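Local atomic coordinates of triacylglycerol lipase (PDB entry 5AH1), a protein that probably hydrolyses triacylglycerols and other esters, including synthetic polyesters, as a zinc-binding lipase of the alpha/beta-hydrolase fold. Residues G102-L106 with Q107-N111; E208-S211 with P212-G216; D286-E289 with R290-S294; S445-S448 with N449-R452. All coordinates share one frame; numbering follows the deposited sequence.

Contact 1. Residues G102-L106 with Q107-N111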
loop_
_atom_site.group_PDB
_atom_site.type_symbol
_atom_site.label_atom_id
_atom_site.label_comp_id
_atom_site.label_asym_id
_atom_site.label_seq_id
_atom_site.Cartn_x
_atom_site.Cartn_y
_atom_site.Cartn_z
ATOM N N GLY A 102 -9.857 4.157 10.054
ATOM C CA GLY A 102 -9.561 4.940 11.241
ATOM C C GLY A 102 -10.477 4.628 12.406
ATOM O O GLY A 102 -10.423 3.532 12.972
ATOM N N VAL A 103 -11.318 5.595 12.764
ATOM C CA VAL A 103 -12.341 5.384 13.790
ATOM C C VAL A 103 -13.590 4.723 13.231
ATOM O O VAL A 103 -14.501 4.384 13.992
ATOM C CB VAL A 103 -12.737 6.694 14.484
ATOM C CG1 VAL A 103 -11.543 7.272 15.224
ATOM C CG2 VAL A 103 -13.322 7.697 13.496
ATOM N N VAL A 104 -13.639 4.550 11.909
ATOM C CA VAL A 104 -14.688 3.762 11.268
ATOM C C VAL A 104 -14.082 2.430 10.849
ATOM O O VAL A 104 -13.091 2.407 10.164
ATOM C CB VAL A 104 -15.269 4.477 10.039
ATOM C CG1 VAL A 104 -16.304 3.593 9.333
ATOM C CG2 VAL A 104 -15.870 5.828 10.435
ATOM N N ASP A 105 -14.667 1.318 11.267
ATOM C CA ASP A 105 -14.101 0.006 10.966
ATOM C C ASP A 105 -14.650 -0.477 9.620
ATOM O O ASP A 105 -15.719 -1.094 9.568
ATOM C CB ASP A 105 -14.429 -0.967 12.104
ATOM C CG ASP A 105 -13.719 -2.303 11.958
ATOM O OD1 ASP A 105 -13.170 -2.585 10.874
ATOM O OD2 ASP A 105 -13.703 -3.083 12.927
ATOM N N LEU A 106 -13.943 -0.163 8.535
ATOM C CA LEU A 106 -14.452 -0.468 7.195
ATOM C C LEU A 106 -14.689 -1.961 6.997
ATOM O O LEU A 106 -15.691 -2.344 6.382
ATOM C CB LEU A 106 -13.496 0.053 6.120
ATOM C CG LEU A 106 -13.392 1.565 5.952
ATOM C CD1 LEU A 106 -12.274 1.909 4.997
ATOM C CD2 LEU A 106 -14.709 2.147 5.454
ATOM N N GLN A 107 -13.795 -2.799 7.526
ATOM C CA GLN A 107 -13.991 -4.243 7.431
ATOM C C GLN A 107 -15.365 -4.636 7.996
ATOM O O GLN A 107 -16.124 -5.403 7.382
ATOM C CB GLN A 107 -12.898 -5.005 8.173
ATOM C CG GLN A 107 -13.117 -6.515 8.188
ATOM C CD GLN A 107 -12.150 -7.248 9.080
ATOM O OE1 GLN A 107 -10.959 -7.332 8.786
ATOM N NE2 GLN A 107 -12.649 -7.763 10.199
ATOM N N GLU A 108 -15.682 -4.116 9.176
ATOM C CA GLU A 108 -16.943 -4.453 9.829
ATOM C C GLU A 108 -18.128 -3.956 9.001
ATOM O O GLU A 108 -19.112 -4.674 8.825
ATOM C CB GLU A 108 -16.981 -3.868 11.248
ATOM C CG GLU A 108 -18.089 -4.442 12.149
ATOM C CD GLU A 108 -19.458 -3.801 11.933
ATOM O OE1 GLU A 108 -19.520 -2.611 11.553
ATOM O OE2 GLU A 108 -20.478 -4.492 12.162
ATOM N N LYS A 109 -18.026 -2.735 8.485
ATOM C CA LYS A 109 -19.108 -2.150 7.694
ATOM C C LYS A 109 -19.347 -2.944 6.421
ATOM O O LYS A 109 -20.492 -3.165 6.014
ATOM C CB LYS A 109 -18.795 -0.690 7.359
ATOM C CG LYS A 109 -18.697 0.226 8.564
ATOM C CD LYS A 109 -19.953 0.211 9.410
ATOM C CE LYS A 109 -19.829 1.176 10.581
ATOM N NZ LYS A 109 -21.057 1.200 11.424
ATOM N N LEU A 110 -18.271 -3.382 5.791
ATOM C CA LEU A 110 -18.378 -4.187 4.590
ATOM C C LEU A 110 -19.052 -5.521 4.889
ATOM O O LEU A 110 -20.007 -5.902 4.227
ATOM C CB LEU A 110 -16.987 -4.399 3.994
ATOM C CG LEU A 110 -16.442 -3.185 3.249
ATOM C CD1 LEU A 110 -14.915 -3.236 3.106
ATOM C CD2 LEU A 110 -17.118 -3.087 1.886
ATOM N N ASN A 111 -18.580 -6.224 5.906
ATOM C CA ASN A 111 -19.207 -7.488 6.269
ATOM C C ASN A 111 -20.671 -7.318 6.647
ATOM O O ASN A 111 -21.513 -8.142 6.280
ATOM C CB ASN A 111 -18.436 -8.178 7.390
ATOM C CG ASN A 111 -17.155 -8.816 6.892
ATOM O OD1 ASN A 111 -17.190 -9.764 6.122
ATOM N ND2 ASN A 111 -16.024 -8.301 7.322
HETATM O O HOH W 1 -11.334 -1.880 8.952
#

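Contact 2. Residues E208-S211 with P212-G216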
loop_
_atom_site.group_PDB
_atom_site.type_symbol
_atom_site.label_atom_id
_atom_site.label_comp_id
_atom_site.label_asym_id
_atom_site.label_seq_id
_atom_site.Cartn_x
_atom_site.Cartn_y
_atom_site.Cartn_z
ATOM N N GLU A 208 15.247 -27.341 0.392
ATOM C CA GLU A 208 14.278 -28.268 0.959
ATOM C C GLU A 208 12.971 -27.554 1.220
ATOM O O GLU A 208 12.934 -26.408 1.709
ATOM C CB GLU A 208 14.792 -28.894 2.265
ATOM C CG GLU A 208 15.972 -29.835 2.105
ATOM C CD GLU A 208 15.654 -31.056 1.254
ATOM O OE1 GLU A 208 14.918 -31.958 1.710
ATOM O OE2 GLU A 208 16.132 -31.114 0.110
ATOM N N ASN A 209 11.885 -28.235 0.878
ATOM C CA ASN A 209 10.525 -27.792 1.189
ATOM C C ASN A 209 10.257 -26.365 0.765
ATOM O O ASN A 209 9.837 -25.521 1.556
ATOM C CB ASN A 209 10.220 -28.022 2.666
ATOM C CG ASN A 209 10.279 -29.483 3.009
ATOM O OD1 ASN A 209 9.461 -30.280 2.504
ATOM N ND2 ASN A 209 11.230 -29.865 3.835
ATOM N N ILE A 210 10.486 -26.104 -0.518
ATOM C CA ILE A 210 10.205 -24.795 -1.088
ATOM C C ILE A 210 8.773 -24.370 -0.731
ATOM O O ILE A 210 7.836 -25.174 -0.697
ATOM C CB ILE A 210 10.413 -24.806 -2.627
ATOM C CG1 ILE A 210 10.350 -23.395 -3.212
ATOM C CG2 ILE A 210 9.417 -25.760 -3.313
ATOM C CD1 ILE A 210 10.727 -23.338 -4.681
ATOM N N SER A 211 8.585 -23.092 -0.449
ATOM C CA SER A 211 7.227 -22.587 -0.253
ATOM C C SER A 211 6.415 -22.789 -1.523
ATOM O O SER A 211 6.889 -22.471 -2.613
ATOM C CB SER A 211 7.241 -21.095 0.066
ATOM O OG SER A 211 5.904 -20.629 0.174
ATOM N N PRO A 212 5.159 -23.256 -1.398
ATOM C CA PRO A 212 4.316 -23.364 -2.594
ATOM C C PRO A 212 4.200 -22.037 -3.343
ATOM O O PRO A 212 3.992 -22.039 -4.564
ATOM C CB PRO A 212 2.962 -23.787 -2.025
ATOM C CG PRO A 212 3.326 -24.595 -0.786
ATOM C CD PRO A 212 4.527 -23.868 -0.211
ATOM N N LEU A 213 4.315 -20.917 -2.629
ATOM C CA LEU A 213 4.244 -19.602 -3.259
ATOM C C LEU A 213 5.168 -19.502 -4.469
ATOM O O LEU A 213 4.841 -18.878 -5.476
ATOM C CB LEU A 213 4.568 -18.493 -2.249
ATOM C CG LEU A 213 4.585 -17.063 -2.812
ATOM C CD1 LEU A 213 3.233 -16.712 -3.457
ATOM C CD2 LEU A 213 4.950 -16.062 -1.732
ATOM N N PHE A 214 6.352 -20.082 -4.363
ATOM C CA PHE A 214 7.368 -19.877 -5.382
ATOM C C PHE A 214 7.271 -20.842 -6.564
ATOM O O PHE A 214 8.053 -20.722 -7.508
ATOM C CB PHE A 214 8.770 -19.948 -4.758
ATOM C CG PHE A 214 8.964 -18.991 -3.611
ATOM C CD1 PHE A 214 8.678 -17.642 -3.759
ATOM C CD2 PHE A 214 9.420 -19.436 -2.377
ATOM C CE1 PHE A 214 8.827 -16.766 -2.711
ATOM C CE2 PHE A 214 9.569 -18.555 -1.327
ATOM C CZ PHE A 214 9.267 -17.227 -1.490
ATOM N N GLU A 215 6.328 -21.786 -6.533
ATOM C CA GLU A 215 6.274 -22.801 -7.583
ATOM C C GLU A 215 5.465 -22.380 -8.808
ATOM O O GLU A 215 5.671 -22.928 -9.883
ATOM C CB GLU A 215 5.817 -24.144 -6.999
ATOM C CG GLU A 215 6.821 -24.720 -5.994
ATOM C CD GLU A 215 6.486 -26.126 -5.491
ATOM O OE1 GLU A 215 5.397 -26.319 -4.909
ATOM O OE2 GLU A 215 7.317 -27.049 -5.660
ATOM N N GLY A 216 4.622 -21.365 -8.658
ATOM C CA GLY A 216 3.747 -20.924 -9.730
ATOM C C GLY A 216 2.518 -21.791 -9.913
ATOM O O GLY A 216 2.339 -22.792 -9.215
#

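Contact 3. Residues D286-E289 with R290-S294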
loop_
_atom_site.group_PDB
_atom_site.type_symbol
_atom_site.label_atom_id
_atom_site.label_comp_id
_atom_site.label_asym_id
_atom_site.label_seq_id
_atom_site.Cartn_x
_atom_site.Cartn_y
_atom_site.Cartn_z
ATOM N N ASP A 286 13.402 2.718 23.247
ATOM C CA ASP A 286 14.736 2.215 22.951
ATOM C C ASP A 286 14.724 1.344 21.693
ATOM O O ASP A 286 15.650 1.390 20.879
ATOM C CB ASP A 286 15.300 1.464 24.154
ATOM C CG ASP A 286 15.792 2.398 25.252
ATOM O OD1 ASP A 286 15.896 3.624 25.016
ATOM O OD2 ASP A 286 16.112 1.904 26.350
ATOM N N TYR A 287 13.641 0.600 21.510
ATOM C CA TYR A 287 13.463 -0.256 20.336
ATOM C C TYR A 287 13.376 0.584 19.067
ATOM O O TYR A 287 14.055 0.292 18.084
ATOM C CB TYR A 287 12.202 -1.083 20.569
ATOM C CG TYR A 287 11.537 -1.741 19.376
ATOM C CD1 TYR A 287 12.200 -2.663 18.574
ATOM C CD2 TYR A 287 10.203 -1.490 19.093
ATOM C CE1 TYR A 287 11.553 -3.283 17.490
ATOM C CE2 TYR A 287 9.549 -2.105 18.031
ATOM C CZ TYR A 287 10.221 -3.002 17.226
ATOM O OH TYR A 287 9.559 -3.612 16.177
ATOM N N ILE A 288 12.579 1.647 19.105
ATOM C CA ILE A 288 12.463 2.539 17.954
ATOM C C ILE A 288 13.796 3.212 17.607
ATOM O O ILE A 288 14.181 3.285 16.434
ATOM C CB ILE A 288 11.351 3.604 18.183
ATOM C CG1 ILE A 288 9.967 2.940 18.269
ATOM C CG2 ILE A 288 11.376 4.663 17.085
ATOM C CD1 ILE A 288 9.614 1.971 17.171
ATOM N N GLU A 289 14.504 3.701 18.617
ATOM C CA GLU A 289 15.791 4.338 18.374
ATOM C C GLU A 289 16.770 3.341 17.752
ATOM O O GLU A 289 17.530 3.677 16.836
ATOM C CB GLU A 289 16.347 4.907 19.682
ATOM C CG GLU A 289 17.608 5.734 19.515
ATOM C CD GLU A 289 17.880 6.629 20.708
ATOM O OE1 GLU A 289 17.298 6.388 21.790
ATOM O OE2 GLU A 289 18.679 7.582 20.560
ATOM N N ARG A 290 16.759 2.114 18.260
ATOM C CA ARG A 290 17.654 1.085 17.760
ATOM C C ARG A 290 17.347 0.741 16.298
ATOM O O ARG A 290 18.263 0.633 15.478
ATOM C CB ARG A 290 17.587 -0.146 18.664
ATOM C CG ARG A 290 18.630 -1.189 18.364
ATOM C CD ARG A 290 18.710 -2.214 19.483
ATOM N NE ARG A 290 17.427 -2.831 19.787
ATOM C CZ ARG A 290 16.919 -3.887 19.147
ATOM N NH1 ARG A 290 17.572 -4.465 18.143
ATOM N NH2 ARG A 290 15.741 -4.373 19.520
ATOM N N VAL A 291 16.067 0.612 15.959
ATOM C CA VAL A 291 15.684 0.365 14.576
ATOM C C VAL A 291 16.061 1.552 13.678
ATOM O O VAL A 291 16.615 1.362 12.596
ATOM C CB VAL A 291 14.188 0.031 14.468
ATOM C CG1 VAL A 291 13.749 -0.045 13.024
ATOM C CG2 VAL A 291 13.904 -1.293 15.167
ATOM N N LEU A 292 15.784 2.777 14.123
ATOM C CA LEU A 292 16.168 3.955 13.339
ATOM C C LEU A 292 17.658 4.048 13.065
ATOM O O LEU A 292 18.067 4.507 11.993
ATOM C CB LEU A 292 15.708 5.235 14.028
ATOM C CG LEU A 292 14.216 5.504 13.892
ATOM C CD1 LEU A 292 13.830 6.665 14.782
ATOM C CD2 LEU A 292 13.838 5.803 12.430
ATOM N N ASP A 293 18.461 3.611 14.028
ATOM C CA ASP A 293 19.916 3.688 13.924
ATOM C C ASP A 293 20.527 2.485 13.219
ATOM O O ASP A 293 21.747 2.418 13.046
ATOM C CB ASP A 293 20.540 3.797 15.318
ATOM C CG ASP A 293 20.334 5.154 15.951
ATOM O OD1 ASP A 293 19.789 6.064 15.290
ATOM O OD2 ASP A 293 20.733 5.313 17.120
ATOM N N SER A 294 19.692 1.540 12.800
ATOM C CA SER A 294 20.179 0.338 12.123
ATOM C C SER A 294 20.847 0.650 10.795
ATOM O O SER A 294 20.443 1.576 10.088
ATOM C CB SER A 294 19.009 -0.615 11.863
ATOM O OG SER A 294 19.417 -1.755 11.107
HETATM O O HOH W 2 17.664 6.915 16.457
#

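Contact 4. Residues S445-S448 with N449-R452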
loop_
_atom_site.group_PDB
_atom_site.type_symbol
_atom_site.label_atom_id
_atom_site.label_comp_id
_atom_site.label_asym_id
_atom_site.label_seq_id
_atom_site.Cartn_x
_atom_site.Cartn_y
_atom_site.Cartn_z
ATOM N N SER A 445 -19.540 -3.860 -4.074
ATOM C CA SER A 445 -20.650 -4.241 -4.955
ATOM C C SER A 445 -20.165 -4.305 -6.412
ATOM O O SER A 445 -20.437 -5.273 -7.134
ATOM C CB SER A 445 -21.817 -3.265 -4.829
ATOM O OG SER A 445 -22.433 -3.355 -3.552
ATOM N N PHE A 446 -19.428 -3.280 -6.838
ATOM C CA PHE A 446 -18.876 -3.214 -8.184
ATOM C C PHE A 446 -18.056 -4.479 -8.466
ATOM O O PHE A 446 -18.270 -5.152 -9.472
ATOM C CB PHE A 446 -18.042 -1.924 -8.304
ATOM C CG PHE A 446 -17.390 -1.698 -9.657
ATOM C CD1 PHE A 446 -16.184 -2.299 -9.975
ATOM C CD2 PHE A 446 -17.964 -0.842 -10.582
ATOM C CE1 PHE A 446 -15.569 -2.069 -11.199
ATOM C CE2 PHE A 446 -17.353 -0.607 -11.802
ATOM C CZ PHE A 446 -16.155 -1.217 -12.112
ATOM N N LEU A 447 -17.118 -4.807 -7.573
ATOM C CA LEU A 447 -16.241 -5.953 -7.780
ATOM C C LEU A 447 -16.997 -7.289 -7.871
ATOM O O LEU A 447 -16.571 -8.226 -8.569
ATOM C CB LEU A 447 -15.182 -6.013 -6.674
ATOM C CG LEU A 447 -14.160 -4.872 -6.677
ATOM C CD1 LEU A 447 -13.293 -4.950 -5.425
ATOM C CD2 LEU A 447 -13.276 -4.894 -7.920
ATOM N N SER A 448 -18.123 -7.387 -7.169
ATOM C CA SER A 448 -18.924 -8.616 -7.171
ATOM C C SER A 448 -19.542 -8.938 -8.543
ATOM O O SER A 448 -19.966 -10.069 -8.779
ATOM C CB SER A 448 -20.045 -8.536 -6.128
ATOM O OG SER A 448 -21.166 -7.817 -6.615
ATOM N N ASN A 449 -19.570 -7.963 -9.447
ATOM C CA ASN A 449 -20.104 -8.187 -10.783
ATOM C C ASN A 449 -19.100 -8.801 -11.749
ATOM O O ASN A 449 -19.494 -9.258 -12.810
ATOM C CB ASN A 449 -20.616 -6.901 -11.401
ATOM C CG ASN A 449 -21.759 -6.308 -10.644
ATOM O OD1 ASN A 449 -22.874 -6.840 -10.637
ATOM N ND2 ASN A 449 -21.503 -5.189 -10.005
ATOM N N LEU A 450 -17.813 -8.784 -11.407
ATOM C CA LEU A 450 -16.800 -9.201 -12.360
ATOM C C LEU A 450 -16.938 -10.651 -12.777
ATOM O O LEU A 450 -16.975 -11.545 -11.933
ATOM C CB LEU A 450 -15.412 -8.982 -11.774
ATOM C CG LEU A 450 -15.011 -7.523 -11.581
ATOM C CD1 LEU A 450 -13.772 -7.480 -10.696
ATOM C CD2 LEU A 450 -14.763 -6.806 -12.905
ATOM N N SER A 451 -16.990 -10.881 -14.087
ATOM C CA SER A 451 -17.204 -12.218 -14.630
ATOM C C SER A 451 -15.890 -12.983 -14.817
ATOM O O SER A 451 -14.792 -12.432 -14.685
ATOM C CB SER A 451 -17.961 -12.133 -15.954
ATOM O OG SER A 451 -17.228 -11.390 -16.902
ATOM N N ARG A 452 -16.014 -14.268 -15.128
ATOM C CA ARG A 452 -14.868 -15.168 -15.144
ATOM C C ARG A 452 -13.945 -14.898 -16.336
ATOM O O ARG A 452 -14.397 -14.458 -17.404
ATOM C CB ARG A 452 -15.357 -16.615 -15.201
ATOM C CG ARG A 452 -15.806 -17.029 -16.600
ATOM C CD ARG A 452 -16.550 -18.357 -16.620
ATOM N NE ARG A 452 -15.659 -19.520 -16.613
ATOM C CZ ARG A 452 -15.000 -19.977 -17.676
ATOM N NH1 ARG A 452 -15.100 -19.359 -18.851
ATOM N NH2 ARG A 452 -14.223 -21.051 -17.565
#

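Contact 1. Residues G102-L106 with Q107-N111
D105 meets E108 where the loop turns into helix 106-112, and D105 is the N-cap. Its OD1 accepts the backbone N of E108 at 3.4 Å, a weak capping bond although the N-H points fairly straight at it (163°). A water takes up a second amide of this first turn: it donates to D105 OD1 at 2.7 Å and accepts from Q107 N at 3.0 Å. The carboxylate reaches these groups because CG is turned anti to the backbone N (chi1 -172°). Its carbon D105 CG then rests 3.7 Å from E108 CB, the two side chains crossing at about a right angle.

Behind the cap the regular helix starts, with K109 N bonded to D105 O at 3.0 Å and L110 N to L106 O at 2.8 Å. The aliphatic stem of K109 lies by the loop, its CG 4.2 Å from V104 CG1.

In the second shell, R91 forms a salt bridge with D105 OD2 and probably steadies the capping carboxylate, while Q107 OE1 is bonded to T119 of edge strand 117-120. L106 and L110 pack on helix 437-448, V104 and K109 on helix 49-54, so loop and first turn touch both helices at the edge of the parallel sheet.

Contact 2. Residues E208-S211 with P212-G216
P212 follows S211 directly and brings no N-H, so although S211 OG is near its nitrogen, the first amide that can bond is that of L213. L213 N donates to S211 OG at 3.2 Å with an angle of 147°, the hydroxyl being carried there by a chi1 of 177° that sets OG opposite the backbone N and beside the carbonyl. This serine-to-amide link is of the ST-turn kind. One residue on, F214 N bonds S211 O at 3.0 Å, approaching from above the carbonyl plane, as happens in a tight turn.

The F214 side chain folds back on the incoming loop: its CB touches I210 CD1 at 3.9 Å, I210 CG1 lies at the ring edge, and S211 CB is 3.7 Å from CD2 of F214. The ring also meets W129 with nearly parallel planes. E215 N closes the next turn on P212 O, and the E215 side chain crosses I210 at a slant, where E215 OE2 comes to 3.4 Å from I210 CG2.

S211 therefore serves two successive amides with two different oxygens, hydroxyl and carbonyl, and this polar pairing holds the turn while I210 and F214 supply an apolar side that lies against the E202 side chain of helix 200-204.

Contact 3. Residues D286-E289 with R290-S294
E289 O is gripped from two directions near the end of helix 284-292: D293 N donates to it at 3.0 Å, and a water donates at 3.3 Å while also giving a 2.6 Å bond to D293 OD1. The motif is the last turns of an alpha-helix, with D286, Y287 and I288 offering their carbonyls to R290, V291 and L292 in the usual i to i+4 pattern. The bond to D293 is the most bent of the four (142°), as the chain leaves the helix here. S294 then caps the next short helix, its OG taking the amide of I296.

The D293 side chain lies alongside that of E289, with the carboxylate planes 66° apart. Their nearest charged oxygens, E289 OE2 and D293 OD2, remain 4.6 Å from each other. The repulsion expected between them is probably eased by their outside partners, R285 for E289 and K243 for D293.

On another side of the helix R290 stretches back past Y287. Its chain bends at chi3 (55°) and brings NH2 to the edge of the ring, near its plane, where salt-bridging E282 and the carbonyl of K277 hold that nitrogen. The Y287 hydroxyl is bonded to L269 N, which ties the ring to a neighbouring loop.

The buried side packs on helix 242-257: I288 and L292 both touch F250. Within the helix these two side chains cross, I288 CG2 meeting L292 CD1 at 3.9 Å, and Y287 CE1 lies equally far, 3.9 Å, from V291 CG2.

Contact 4. Residues S445-S448 with N449-R452
N449 and F446 make the main polar link where helix 437-448 gives way to the C-terminal tail. F446 O receives two donors of the same residue, N449 N at 3.1 Å and N449 ND2 at 3.3 Å. Both come from one face of the carbonyl plane and well above it, and F446 O lies 22° out of the plane of the N449 amide. A chi1 of -63°, with CG opposite the carbonyl carbon, folds the side chain back over the turn so that ND2 can reach this oxygen. One residue later L450 N bonds L447 O at 3.1 Å, again from above the plane. Both backbone bonds span three residues rather than four, the tightening expected as a helix finishes.

A hydroxyl contributes a further bond: S448 OG donates to S445 O at 2.7 Å. The oxygen occupies the place between backbone N and carbonyl (chi1 82°), from which it reaches back along the helix to the carbonyl one turn earlier.

The apolar part is carried by L447 and L450, which lie side by side and point the same way, L447 CD2 touching L450 CD1 at 3.8 Å. Both pack on strands 176-181, 221-227 and 327-331 of the central sheet, while F446 meets F64 edge-to-face.

Carbonyls at a helix end lack the amides of a following turn. Here asparagine and serine side chains supply donors to two of them, and N76 ND2 adds another to L447 O, so the last turn is closed by side chains as well as backbone before the tail departs.

The four contacts are all local turns or helix ends of one lipase-like chain. Contacts 1 and 4 are the closest pair, with nearest atoms about 6 Å apart, and are joined through helix 437-448. Contact 2 lies about 34 Å from contact 1 and 30 Å from contact 4, centre to centre. Its F214 side chain is about 9 Å from the zinc ion, which is bound by D130, H150, H156 and D302, though no residue of the contact is a ligand. Contact 3 is some 33 Å from both contact 1 and contact 2 between centres, and 45 Å from contact 4, on the opposite side of the chain's centre.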